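Local coordinates for saframycin Mx1 synthetase B (Legionella pneumophila subsp. pneumophila, PDB 3KXW), which is a fatty acid AMP ligase that belongs to the ANL superfamily of AMP-binding enzymes, at residues A270-V275 and P300-T305; E304-F309 and F323-G328; D15-R20 and E44-H49. All coordinates share one frame; numbering follows the deposited sequence.

Interaction 1: A270-V275 and P300-T305; sequences AYDYCV and PVREET. With 1ZZ (5'-O-[(S)-(dodecanoyloxy)(hydroxy)phosphoryl]adenosine), chain B.
A buried polar contact joins D272, on helix 269-277, to T305 in the first turn of helix 303-313, within the AMP-binding domain of this ANL-family protein. T305 donates from OG1 to OD2 of D272 over 2.7 Å, reaching the syn side of the carboxylate 23° out of its plane, and the two side chains cross at about a right angle. The threonine hydroxyl is shared further: R302 NH1 donates to T305 OG1 at 2.8 Å, with the hydroxyl oxygen lying in the guanidinium plane, and N268 ND2 binds it as well. R302 occupies the N-cap position of helix 303-313, and its chain bends at chi3 (71°). NH2 makes a salt bridge to E304 OE1 at 2.8 Å, while E499 pairs with NE. NH1 and D272 OD2 stand 4.2 Å apart, too far for a salt bridge; a water accepting from NH1 and donating to D272 OD1 links the two groups. Just ahead of the helix, P300 and V301 line the ligand pocket, with V301 CG2 3.7 Å from 1ZZ N5. On the apolar side, T305 CG2, set anti to the backbone N, rests 3.7 Å from CB of Y271.

Interaction 2: E304-F309 and F323-G328; sequences ETMEHF and FYPCYG. With 1ZZ (5'-O-[(S)-(dodecanoyloxy)(hydroxy)phosphoryl]adenosine), chain B.
The Met-aromatic contact between M306, a selenomethionine, and F323 fastens helix 303-313 onto the start of strand 323-328, whose far end lines the ligand pocket. The M306 side chain lies along one face of the F323 ring, the two chains sliding past each other in opposite directions. CG stands above the ring centre, 3.5 Å from the centroid and only 4° off the normal, a CH-pi contact. With the chain extended from CA to SE, SE stays over the same face, 4.0 Å from the centroid, and the bend at chi3 then turns only CE. CB sits over that face near the CE2 side of the ring, 3.5 Å from F323 CE2. Three successive atoms of one side chain thus cover the ring.

F309, a turn further along the helix, approaches the ring's outer end: its CD2 comes to 3.6 Å from F323 CZ, and its CB lies in the F323 ring plane, at the edge. The two rings are oblique, with planes 71° apart. These contacts lie within a beta-alpha-beta unit, strand 293-296, helix 303-313 and strand 323-328, in which segment 304-309 runs nearly antiparallel to 323-328 (162°) and packs against the sheet. A294 and N296 of the neighbouring strand touch F323 and M306 respectively.

Past P325, whose CG lies 4.5 Å from M306 SE, the strand carries its other end to 1ZZ. C326 O accepts a hydrogen bond from the adenine amino nitrogen N5 at 2.9 Å, and C326 SG meets the acyl chain at C7. Y327 brings CD1 to 3.7 Å from 1ZZ N2, its hydroxyl being bonded to D442, a residue that also binds the ligand. At G328 the backbone itself faces 1ZZ, with O 3.3 Å from C12.

Interaction 3: D15-R20 and E44-H49; sequences DVVRLR and EQLDQH
Apolar contact between V17 and the pair L46 and D47 brings together helix 13-23 and helix 43-59. V17 CG1 is the meeting point: it lies 4.2 Å from CB of D47 and 4.3 Å from CD2 of L46, so one methyl group faces two successive residues of the partner helix. Both distances are those of light packing, and the burial is completed by other helices, since I231 of helix 220-233 touches V17 and L46, and Y87 of helix 76-87 touches V17 and R18.

The polar part of the contact centres on D47. Its CG is anti to the backbone N (chi1 -180°), which carries the carboxylate across to the R18 backbone and aliphatic chain. OD1 comes 3.6 Å from R18 CG, a van der Waals contact and not a bond, while its hydrogen bond is with Y87 OH. The other oxygen, OD2, accepts from a water at 2.9 Å, and the same water donates to the main-chain O of R18, making the bridge between the helices; K51 also forms a salt bridge with OD2.

The axes of segments 15-20 and 44-49 pass 8.9 Å apart, with a signed crossing angle of -130°, and the two helices flank the hairpin formed by strands 28-34 and 37-42 in chain order, both in the N-terminal part of the AMP-binding region.

Each helix pairs its charge within itself: R18 with D15, and D47 with K51. R18 turns at chi3 (56°) and sends its guanidinium back along its own helix, where NH1 makes a salt bridge with D15 OD1 at 3.0 Å, coming from above the carboxylate plane. R18 NE and D47 OD1 carry opposite charges but remain 5.4 Å apart.

Overall arrangement
Interactions 1 and 2 form one continuous buried region, their centres about 7 Å apart, because both use helix 303-313 and share E304 and T305. They touch through packing: V301 CG1 lies 3.5 Å from M306 CE, and Y271 CE1 is 3.7 Å from F323 CE1. Both also reach 1ZZ and meet at its N5, interaction 1 through V301 CG2 ahead of the helix, interaction 2 through C326 O toward the far end of the strand. Interaction 3 stands apart, closed earlier in the chain and about 19 Å at nearest atoms from interaction 2; its centre is about 37 Å from that of interaction 1, across the chain's centre.

Interaction 1: A270-V275 and P300-T305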
loop_
_atom_site.group_PDB
_atom_site.type_symbol
_atom_site.label_atom_id
_atom_site.label_comp_id
_atom_site.label_asym_id
_atom_site.label_seq_id
_atom_site.Cartn_x
_atom_site.Cartn_y
_atom_site.Cartn_z
ATOM N N ALA A 270 -5.219 -7.262 6.549
ATOM C CA ALA A 270 -6.405 -6.538 7.007
ATOM C C ALA A 270 -7.626 -7.457 7.156
ATOM O O ALA A 270 -8.535 -7.188 7.966
ATOM C CB ALA A 270 -6.710 -5.346 6.077
ATOM N N TYR A 271 -7.647 -8.546 6.393
ATOM C CA TYR A 271 -8.710 -9.531 6.536
ATOM C C TYR A 271 -8.579 -10.251 7.902
ATOM O O TYR A 271 -9.565 -10.453 8.612
ATOM C CB TYR A 271 -8.756 -10.486 5.318
ATOM C CG TYR A 271 -9.077 -9.759 4.007
ATOM C CD1 TYR A 271 -10.359 -9.314 3.736
ATOM C CD2 TYR A 271 -8.086 -9.513 3.067
ATOM C CE1 TYR A 271 -10.667 -8.633 2.557
ATOM C CE2 TYR A 271 -8.370 -8.829 1.884
ATOM C CZ TYR A 271 -9.660 -8.392 1.637
ATOM O OH TYR A 271 -9.948 -7.723 0.482
ATOM N N ASP A 272 -7.354 -10.586 8.285
ATOM C CA ASP A 272 -7.106 -11.183 9.587
ATOM C C ASP A 272 -7.464 -10.217 10.685
ATOM O O ASP A 272 -7.965 -10.608 11.730
ATOM C CB ASP A 272 -5.641 -11.556 9.744
ATOM C CG ASP A 272 -5.278 -12.810 8.979
ATOM O OD1 ASP A 272 -6.006 -13.814 9.080
ATOM O OD2 ASP A 272 -4.266 -12.770 8.270
ATOM N N TYR A 273 -7.185 -8.942 10.445
ATOM C CA TYR A 273 -7.428 -7.912 11.444
ATOM C C TYR A 273 -8.928 -7.785 11.721
ATOM O O TYR A 273 -9.337 -7.626 12.876
ATOM C CB TYR A 273 -6.830 -6.590 10.967
ATOM C CG TYR A 273 -6.759 -5.504 12.007
ATOM C CD1 TYR A 273 -5.816 -5.524 13.029
ATOM C CD2 TYR A 273 -7.626 -4.441 11.947
ATOM C CE1 TYR A 273 -5.772 -4.490 13.990
ATOM C CE2 TYR A 273 -7.580 -3.433 12.858
ATOM C CZ TYR A 273 -6.669 -3.446 13.878
ATOM O OH TYR A 273 -6.717 -2.367 14.751
ATOM N N CYS A 274 -9.731 -7.832 10.655
ATOM C CA CYS A 274 -11.199 -7.883 10.803
ATOM C C CYS A 274 -11.676 -9.086 11.602
ATOM O O CYS A 274 -12.492 -8.947 12.511
ATOM C CB CYS A 274 -11.881 -7.911 9.443
ATOM S SG CYS A 274 -11.831 -6.338 8.549
ATOM N N VAL A 275 -11.159 -10.263 11.261
ATOM C CA VAL A 275 -11.533 -11.471 11.980
ATOM C C VAL A 275 -11.190 -11.347 13.464
ATOM O O VAL A 275 -11.989 -11.709 14.332
ATOM C CB VAL A 275 -10.843 -12.710 11.377
ATOM C CG1 VAL A 275 -10.954 -13.932 12.322
ATOM C CG2 VAL A 275 -11.430 -13.030 10.015
ATOM N N PRO A 300 2.369 -11.142 0.871
ATOM C CA PRO A 300 1.971 -12.531 0.594
ATOM C C PRO A 300 0.510 -12.825 0.931
ATOM O O PRO A 300 -0.007 -12.440 1.964
ATOM C CB PRO A 300 2.931 -13.342 1.454
ATOM C CG PRO A 300 4.144 -12.497 1.499
ATOM C CD PRO A 300 3.633 -11.079 1.614
ATOM N N VAL A 301 -0.147 -13.502 0.009
ATOM C CA VAL A 301 -1.566 -13.776 0.107
ATOM C C VAL A 301 -1.770 -15.173 0.742
ATOM O O VAL A 301 -1.193 -16.167 0.279
ATOM C CB VAL A 301 -2.177 -13.695 -1.310
ATOM C CG1 VAL A 301 -3.633 -14.172 -1.316
ATOM C CG2 VAL A 301 -2.016 -12.262 -1.882
ATOM N N ARG A 302 -2.537 -15.245 1.823
ATOM C CA ARG A 302 -2.665 -16.502 2.586
ATOM C C ARG A 302 -4.042 -17.160 2.483
ATOM O O ARG A 302 -5.049 -16.526 2.730
ATOM C CB ARG A 302 -2.331 -16.281 4.070
ATOM C CG ARG A 302 -0.959 -15.656 4.314
ATOM C CD ARG A 302 -0.752 -15.334 5.783
ATOM N NE ARG A 302 -0.587 -16.515 6.636
ATOM C CZ ARG A 302 -1.536 -17.055 7.404
ATOM N NH1 ARG A 302 -2.767 -16.566 7.409
ATOM N NH2 ARG A 302 -1.260 -18.111 8.169
ATOM N N GLU A 303 -4.071 -18.441 2.121
ATOM C CA GLU A 303 -5.313 -19.208 2.136
ATOM C C GLU A 303 -5.983 -19.187 3.507
ATOM O O GLU A 303 -7.178 -18.962 3.607
ATOM C CB GLU A 303 -5.072 -20.661 1.718
ATOM C CG GLU A 303 -6.249 -21.583 2.067
ATOM C CD GLU A 303 -7.483 -21.303 1.223
ATOM O OE1 GLU A 303 -7.326 -20.732 0.128
ATOM O OE2 GLU A 303 -8.607 -21.644 1.664
ATOM N N GLU A 304 -5.207 -19.395 4.568
ATOM C CA GLU A 304 -5.794 -19.440 5.905
ATOM C C GLU A 304 -6.516 -18.120 6.260
ATOM O O GLU A 304 -7.609 -18.137 6.816
ATOM C CB GLU A 304 -4.748 -19.818 6.966
ATOM C CG GLU A 304 -5.315 -19.888 8.390
ATOM C CD GLU A 304 -4.273 -20.330 9.435
ATOM O OE1 GLU A 304 -3.181 -19.721 9.514
ATOM O OE2 GLU A 304 -4.554 -21.286 10.189
ATOM N N THR A 305 -5.885 -16.992 5.941
ATOM C CA THR A 305 -6.509 -15.686 6.107
ATOM C C THR A 305 -7.849 -15.589 5.422
ATOM O O THR A 305 -8.821 -15.131 6.016
ATOM C CB THR A 305 -5.616 -14.565 5.546
ATOM O OG1 THR A 305 -4.387 -14.551 6.271
ATOM C CG2 THR A 305 -6.310 -13.205 5.671
HETATM P P 1ZZ B . 4.835 -1.698 -3.666
HETATM C C1 1ZZ B . -9.200 -1.102 -7.750
HETATM N N1 1ZZ B . 3.798 -8.028 -3.254
HETATM O O1 1ZZ B . 2.200 -3.573 -3.265
HETATM C C2 1ZZ B . -8.067 -1.779 -6.968
HETATM N N2 1ZZ B . 1.804 -8.221 -4.246
HETATM O O2 1ZZ B . 3.300 -1.778 -4.301
HETATM C C3 1ZZ B . -7.028 -2.421 -7.897
HETATM N N3 1ZZ B . 4.082 -10.536 -2.543
HETATM O O3 1ZZ B . 5.721 -1.115 -4.651
HETATM C C4 1ZZ B . -5.718 -2.694 -7.145
HETATM N N4 1ZZ B . 2.172 -11.855 -3.191
HETATM O O4 1ZZ B . 4.775 -0.785 -2.336
HETATM C C5 1ZZ B . -4.818 -3.715 -7.862
HETATM N N5 1ZZ B . 0.344 -11.056 -4.406
HETATM O O5 1ZZ B . 5.375 -3.205 -3.200
HETATM C C6 1ZZ B . -3.607 -4.002 -6.963
HETATM O O6 1ZZ B . 4.999 -5.957 -2.599
HETATM C C7 1ZZ B . -2.567 -5.101 -7.295
HETATM O O7 1ZZ B . 7.107 -7.891 -3.133
HETATM C C8 1ZZ B . -1.458 -5.428 -6.275
HETATM O O8 1ZZ B . 7.378 -6.340 -5.045
HETATM C C9 1ZZ B . -0.312 -4.416 -6.437
HETATM C C10 1ZZ B . 0.483 -4.140 -5.139
HETATM C C11 1ZZ B . 1.406 -2.913 -5.388
HETATM C C12 1ZZ B . 2.637 -3.030 -4.469
HETATM C C13 1ZZ B . 5.370 -4.291 -4.102
HETATM C C14 1ZZ B . 5.834 -5.444 -3.459
HETATM C C15 1ZZ B . 6.205 -6.600 -4.457
HETATM C C16 1ZZ B . 6.182 -7.698 -3.724
HETATM C C17 1ZZ B . 5.013 -7.439 -2.906
HETATM C C18 1ZZ B . 2.717 -7.369 -3.967
HETATM C C19 1ZZ B . 2.242 -9.527 -3.668
HETATM C C20 1ZZ B . 3.424 -9.406 -3.140
HETATM C C21 1ZZ B . 3.478 -11.700 -2.522
HETATM C C22 1ZZ B . 1.598 -10.898 -3.715
HETATM O O HOH W 1 -5.089 -16.434 9.452
#

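Interaction 2: E304-F309 and F323-G328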
loop_
_atom_site.group_PDB
_atom_site.type_symbol
_atom_site.label_atom_id
_atom_site.label_comp_id
_atom_site.label_asym_id
_atom_site.label_seq_id
_atom_site.Cartn_x
_atom_site.Cartn_y
_atom_site.Cartn_z
ATOM N N GLU A 304 -5.207 -19.395 4.568
ATOM C CA GLU A 304 -5.794 -19.440 5.905
ATOM C C GLU A 304 -6.516 -18.120 6.260
ATOM O O GLU A 304 -7.609 -18.137 6.816
ATOM C CB GLU A 304 -4.748 -19.818 6.966
ATOM C CG GLU A 304 -5.315 -19.888 8.390
ATOM C CD GLU A 304 -4.273 -20.330 9.435
ATOM O OE1 GLU A 304 -3.181 -19.721 9.514
ATOM O OE2 GLU A 304 -4.554 -21.286 10.189
ATOM N N THR A 305 -5.885 -16.992 5.941
ATOM C CA THR A 305 -6.509 -15.686 6.107
ATOM C C THR A 305 -7.849 -15.589 5.422
ATOM O O THR A 305 -8.821 -15.131 6.016
ATOM C CB THR A 305 -5.616 -14.565 5.546
ATOM O OG1 THR A 305 -4.387 -14.551 6.271
ATOM C CG2 THR A 305 -6.310 -13.205 5.671
HETATM N N MSE A 306 -7.908 -15.980 4.156
HETATM C CA MSE A 306 -9.152 -15.811 3.417
HETATM C C MSE A 306 -10.236 -16.772 3.889
HETATM O O MSE A 306 -11.423 -16.436 3.883
HETATM C CB MSE A 306 -8.924 -15.904 1.907
HETATM C CG MSE A 306 -8.103 -14.731 1.429
HETATM SE SE MSE A 306 -7.713 -14.662 -0.469
HETATM C CE MSE A 306 -6.417 -16.102 -0.515
ATOM N N GLU A 307 -9.825 -17.964 4.296
ATOM C CA GLU A 307 -10.789 -18.949 4.763
ATOM C C GLU A 307 -11.365 -18.478 6.093
ATOM O O GLU A 307 -12.567 -18.563 6.282
ATOM C CB GLU A 307 -10.165 -20.346 4.848
ATOM C CG GLU A 307 -11.026 -21.432 5.511
ATOM C CD GLU A 307 -12.323 -21.772 4.780
ATOM O OE1 GLU A 307 -12.525 -21.377 3.617
ATOM O OE2 GLU A 307 -13.163 -22.467 5.388
ATOM N N HIS A 308 -10.511 -17.968 6.989
ATOM C CA HIS A 308 -10.959 -17.393 8.261
ATOM C C HIS A 308 -11.950 -16.274 8.038
ATOM O O HIS A 308 -12.958 -16.193 8.722
ATOM C CB HIS A 308 -9.805 -16.808 9.070
ATOM C CG HIS A 308 -8.958 -17.822 9.769
ATOM N ND1 HIS A 308 -7.927 -17.467 10.608
ATOM C CD2 HIS A 308 -8.982 -19.175 9.749
ATOM C CE1 HIS A 308 -7.348 -18.559 11.079
ATOM N NE2 HIS A 308 -7.966 -19.609 10.570
ATOM N N PHE A 309 -11.647 -15.398 7.086
ATOM C CA PHE A 309 -12.512 -14.262 6.815
ATOM C C PHE A 309 -13.846 -14.725 6.233
ATOM O O PHE A 309 -14.910 -14.212 6.586
ATOM C CB PHE A 309 -11.836 -13.291 5.838
ATOM C CG PHE A 309 -12.589 -12.010 5.671
ATOM C CD1 PHE A 309 -12.363 -10.953 6.533
ATOM C CD2 PHE A 309 -13.537 -11.876 4.673
ATOM C CE1 PHE A 309 -13.061 -9.741 6.402
ATOM C CE2 PHE A 309 -14.256 -10.682 4.538
ATOM C CZ PHE A 309 -14.003 -9.612 5.394
ATOM N N PHE A 323 -13.041 -13.094 -3.363
ATOM C CA PHE A 323 -11.629 -12.835 -3.080
ATOM C C PHE A 323 -10.839 -12.840 -4.357
ATOM O O PHE A 323 -10.998 -13.750 -5.176
ATOM C CB PHE A 323 -11.042 -13.876 -2.127
ATOM C CG PHE A 323 -11.141 -13.497 -0.682
ATOM C CD1 PHE A 323 -10.556 -12.325 -0.215
ATOM C CD2 PHE A 323 -11.777 -14.323 0.229
ATOM C CE1 PHE A 323 -10.616 -11.999 1.130
ATOM C CE2 PHE A 323 -11.857 -13.986 1.556
ATOM C CZ PHE A 323 -11.254 -12.823 2.014
ATOM N N TYR A 324 -9.979 -11.828 -4.519
ATOM C CA TYR A 324 -9.268 -11.615 -5.773
ATOM C C TYR A 324 -7.809 -11.311 -5.475
ATOM O O TYR A 324 -7.438 -10.141 -5.353
ATOM C CB TYR A 324 -9.887 -10.442 -6.539
ATOM C CG TYR A 324 -9.354 -10.253 -7.943
ATOM C CD1 TYR A 324 -9.916 -10.924 -9.012
ATOM C CD2 TYR A 324 -8.288 -9.396 -8.192
ATOM C CE1 TYR A 324 -9.447 -10.747 -10.309
ATOM C CE2 TYR A 324 -7.800 -9.210 -9.498
ATOM C CZ TYR A 324 -8.383 -9.902 -10.547
ATOM O OH TYR A 324 -7.896 -9.731 -11.823
ATOM N N PRO A 325 -6.985 -12.368 -5.345
ATOM C CA PRO A 325 -5.541 -12.199 -5.175
ATOM C C PRO A 325 -4.977 -11.490 -6.392
ATOM O O PRO A 325 -5.436 -11.725 -7.506
ATOM C CB PRO A 325 -5.018 -13.640 -5.099
ATOM C CG PRO A 325 -6.197 -14.444 -4.651
ATOM C CD PRO A 325 -7.395 -13.779 -5.273
ATOM N N CYS A 326 -4.003 -10.614 -6.187
ATOM C CA CYS A 326 -3.369 -9.935 -7.320
ATOM C C CYS A 326 -1.962 -9.550 -6.920
ATOM O O CYS A 326 -1.654 -9.452 -5.728
ATOM C CB CYS A 326 -4.171 -8.682 -7.749
ATOM S SG CYS A 326 -4.740 -7.607 -6.421
ATOM N N TYR A 327 -1.118 -9.304 -7.914
ATOM C CA TYR A 327 0.287 -8.989 -7.655
ATOM C C TYR A 327 0.674 -7.743 -8.449
ATOM O O TYR A 327 0.160 -7.509 -9.529
ATOM C CB TYR A 327 1.167 -10.168 -8.082
ATOM C CG TYR A 327 2.640 -9.812 -8.265
ATOM C CD1 TYR A 327 3.500 -9.744 -7.180
ATOM C CD2 TYR A 327 3.159 -9.545 -9.527
ATOM C CE1 TYR A 327 4.852 -9.427 -7.340
ATOM C CE2 TYR A 327 4.505 -9.224 -9.681
ATOM C CZ TYR A 327 5.337 -9.181 -8.600
ATOM O OH TYR A 327 6.667 -8.860 -8.788
ATOM N N GLY A 328 1.554 -6.938 -7.883
ATOM C CA GLY A 328 2.089 -5.793 -8.603
ATOM C C GLY A 328 3.102 -5.045 -7.760
ATOM O O GLY A 328 3.411 -5.451 -6.634
HETATM P P 1ZZ B . 4.835 -1.698 -3.666
HETATM C C1 1ZZ B . -9.200 -1.102 -7.750
HETATM N N1 1ZZ B . 3.798 -8.028 -3.254
HETATM O O1 1ZZ B . 2.200 -3.573 -3.265
HETATM C C2 1ZZ B . -8.067 -1.779 -6.968
HETATM N N2 1ZZ B . 1.804 -8.221 -4.246
HETATM O O2 1ZZ B . 3.300 -1.778 -4.301
HETATM C C3 1ZZ B . -7.028 -2.421 -7.897
HETATM N N3 1ZZ B . 4.082 -10.536 -2.543
HETATM O O3 1ZZ B . 5.721 -1.115 -4.651
HETATM C C4 1ZZ B . -5.718 -2.694 -7.145
HETATM N N4 1ZZ B . 2.172 -11.855 -3.191
HETATM O O4 1ZZ B . 4.775 -0.785 -2.336
HETATM C C5 1ZZ B . -4.818 -3.715 -7.862
HETATM N N5 1ZZ B . 0.344 -11.056 -4.406
HETATM O O5 1ZZ B . 5.375 -3.205 -3.200
HETATM C C6 1ZZ B . -3.607 -4.002 -6.963
HETATM O O6 1ZZ B . 4.999 -5.957 -2.599
HETATM C C7 1ZZ B . -2.567 -5.101 -7.295
HETATM O O7 1ZZ B . 7.107 -7.891 -3.133
HETATM C C8 1ZZ B . -1.458 -5.428 -6.275
HETATM O O8 1ZZ B . 7.378 -6.340 -5.045
HETATM C C9 1ZZ B . -0.312 -4.416 -6.437
HETATM C C10 1ZZ B . 0.483 -4.140 -5.139
HETATM C C11 1ZZ B . 1.406 -2.913 -5.388
HETATM C C12 1ZZ B . 2.637 -3.030 -4.469
HETATM C C13 1ZZ B . 5.370 -4.291 -4.102
HETATM C C14 1ZZ B . 5.834 -5.444 -3.459
HETATM C C15 1ZZ B . 6.205 -6.600 -4.457
HETATM C C16 1ZZ B . 6.182 -7.698 -3.724
HETATM C C17 1ZZ B . 5.013 -7.439 -2.906
HETATM C C18 1ZZ B . 2.717 -7.369 -3.967
HETATM C C19 1ZZ B . 2.242 -9.527 -3.668
HETATM C C20 1ZZ B . 3.424 -9.406 -3.140
HETATM C C21 1ZZ B . 3.478 -11.700 -2.522
HETATM C C22 1ZZ B . 1.598 -10.898 -3.715
#

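Interaction 3: D15-R20 and E44-H49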
loop_
_atom_site.group_PDB
_atom_site.type_symbol
_atom_site.label_atom_id
_atom_site.label_comp_id
_atom_site.label_asym_id
_atom_site.label_seq_id
_atom_site.Cartn_x
_atom_site.Cartn_y
_atom_site.Cartn_z
ATOM N N ASP A 15 -6.978 15.369 -19.255
ATOM C CA ASP A 15 -8.026 15.524 -20.267
ATOM C C ASP A 15 -9.215 14.617 -20.024
ATOM O O ASP A 15 -10.352 14.959 -20.378
ATOM C CB ASP A 15 -7.462 15.357 -21.679
ATOM C CG ASP A 15 -6.630 16.548 -22.097
ATOM O OD1 ASP A 15 -6.870 17.657 -21.548
ATOM O OD2 ASP A 15 -5.754 16.377 -22.963
ATOM N N VAL A 16 -8.967 13.461 -19.411
ATOM C CA VAL A 16 -10.072 12.598 -19.025
ATOM C C VAL A 16 -10.970 13.317 -18.018
ATOM O O VAL A 16 -12.205 13.306 -18.149
ATOM C CB VAL A 16 -9.602 11.258 -18.428
ATOM C CG1 VAL A 16 -10.817 10.475 -17.884
ATOM C CG2 VAL A 16 -8.856 10.448 -19.486
ATOM N N VAL A 17 -10.364 13.925 -16.995
ATOM C CA VAL A 17 -11.148 14.630 -15.982
ATOM C C VAL A 17 -11.879 15.830 -16.597
ATOM O O VAL A 17 -13.057 16.050 -16.322
ATOM C CB VAL A 17 -10.284 15.096 -14.786
ATOM C CG1 VAL A 17 -11.109 15.951 -13.829
ATOM C CG2 VAL A 17 -9.716 13.884 -14.056
ATOM N N ARG A 18 -11.172 16.594 -17.422
ATOM C CA ARG A 18 -11.785 17.747 -18.104
ATOM C C ARG A 18 -13.027 17.338 -18.895
ATOM O O ARG A 18 -14.046 18.022 -18.846
ATOM C CB ARG A 18 -10.798 18.446 -19.050
ATOM C CG ARG A 18 -9.739 19.317 -18.339
ATOM C CD ARG A 18 -8.796 20.040 -19.328
ATOM N NE ARG A 18 -9.513 20.883 -20.310
ATOM C CZ ARG A 18 -9.667 20.583 -21.602
ATOM N NH1 ARG A 18 -9.161 19.458 -22.107
ATOM N NH2 ARG A 18 -10.323 21.416 -22.416
ATOM N N LEU A 19 -12.921 16.239 -19.638
ATOM C CA LEU A 19 -14.006 15.783 -20.500
ATOM C C LEU A 19 -15.175 15.228 -19.692
ATOM O O LEU A 19 -16.336 15.513 -19.981
ATOM C CB LEU A 19 -13.507 14.749 -21.500
ATOM C CG LEU A 19 -14.513 14.376 -22.592
ATOM C CD1 LEU A 19 -14.922 15.612 -23.381
ATOM C CD2 LEU A 19 -13.915 13.318 -23.539
ATOM N N ARG A 20 -14.874 14.435 -18.676
ATOM C CA ARG A 20 -15.929 13.977 -17.783
ATOM C C ARG A 20 -16.695 15.134 -17.149
ATOM O O ARG A 20 -17.906 15.042 -16.972
ATOM C CB ARG A 20 -15.373 13.055 -16.707
ATOM C CG ARG A 20 -14.997 11.688 -17.280
ATOM C CD ARG A 20 -14.883 10.603 -16.225
ATOM N NE ARG A 20 -14.506 9.328 -16.825
ATOM C CZ ARG A 20 -15.320 8.494 -17.462
ATOM N NH1 ARG A 20 -16.620 8.762 -17.621
ATOM N NH2 ARG A 20 -14.824 7.368 -17.956
ATOM N N GLU A 44 -17.433 18.164 -11.988
ATOM C CA GLU A 44 -17.319 19.609 -12.191
ATOM C C GLU A 44 -16.454 20.224 -11.101
ATOM O O GLU A 44 -15.587 21.051 -11.375
ATOM C CB GLU A 44 -18.702 20.261 -12.203
ATOM C CG GLU A 44 -18.700 21.779 -12.208
ATOM C CD GLU A 44 -20.111 22.323 -12.274
ATOM O OE1 GLU A 44 -20.691 22.599 -11.210
ATOM O OE2 GLU A 44 -20.655 22.440 -13.390
ATOM N N GLN A 45 -16.691 19.827 -9.860
ATOM C CA GLN A 45 -15.944 20.398 -8.729
ATOM C C GLN A 45 -14.461 20.007 -8.742
ATOM O O GLN A 45 -13.566 20.849 -8.550
ATOM C CB GLN A 45 -16.575 19.979 -7.401
ATOM C CG GLN A 45 -17.944 20.607 -7.116
ATOM C CD GLN A 45 -18.548 20.084 -5.817
ATOM O OE1 GLN A 45 -18.707 18.879 -5.635
ATOM N NE2 GLN A 45 -18.882 21.001 -4.905
ATOM N N LEU A 46 -14.205 18.721 -8.953
ATOM C CA LEU A 46 -12.836 18.237 -9.029
ATOM C C LEU A 46 -12.038 18.997 -10.101
ATOM O O LEU A 46 -10.930 19.480 -9.862
ATOM C CB LEU A 46 -12.860 16.733 -9.315
ATOM C CG LEU A 46 -11.531 16.007 -9.463
ATOM C CD1 LEU A 46 -10.683 16.163 -8.207
ATOM C CD2 LEU A 46 -11.745 14.523 -9.828
ATOM N N ASP A 47 -12.603 19.100 -11.293
ATOM C CA ASP A 47 -11.985 19.872 -12.376
ATOM C C ASP A 47 -11.759 21.357 -11.985
ATOM O O ASP A 47 -10.675 21.926 -12.236
ATOM C CB ASP A 47 -12.894 19.760 -13.607
ATOM C CG ASP A 47 -12.376 20.512 -14.815
ATOM O OD1 ASP A 47 -11.238 20.265 -15.246
ATOM O OD2 ASP A 47 -13.152 21.322 -15.355
ATOM N N GLN A 48 -12.754 21.995 -11.372
ATOM C CA GLN A 48 -12.584 23.400 -10.976
ATOM C C GLN A 48 -11.483 23.579 -9.908
ATOM O O GLN A 48 -10.648 24.486 -10.018
ATOM C CB GLN A 48 -13.909 24.053 -10.517
ATOM C CG GLN A 48 -14.917 24.346 -11.661
ATOM C CD GLN A 48 -14.305 25.131 -12.811
ATOM O OE1 GLN A 48 -14.216 24.637 -13.935
ATOM N NE2 GLN A 48 -13.911 26.365 -12.548
ATOM N N HIS A 49 -11.484 22.730 -8.877
ATOM C CA HIS A 49 -10.416 22.779 -7.868
ATOM C C HIS A 49 -9.032 22.547 -8.468
ATOM O O HIS A 49 -8.097 23.282 -8.182
ATOM C CB HIS A 49 -10.677 21.792 -6.714
ATOM C CG HIS A 49 -11.708 22.278 -5.746
ATOM N ND1 HIS A 49 -11.446 23.258 -4.815
ATOM C CD2 HIS A 49 -13.010 21.943 -5.583
ATOM C CE1 HIS A 49 -12.538 23.502 -4.111
ATOM N NE2 HIS A 49 -13.505 22.724 -4.561
HETATM O O HOH W 2 -14.145 20.484 -17.895
#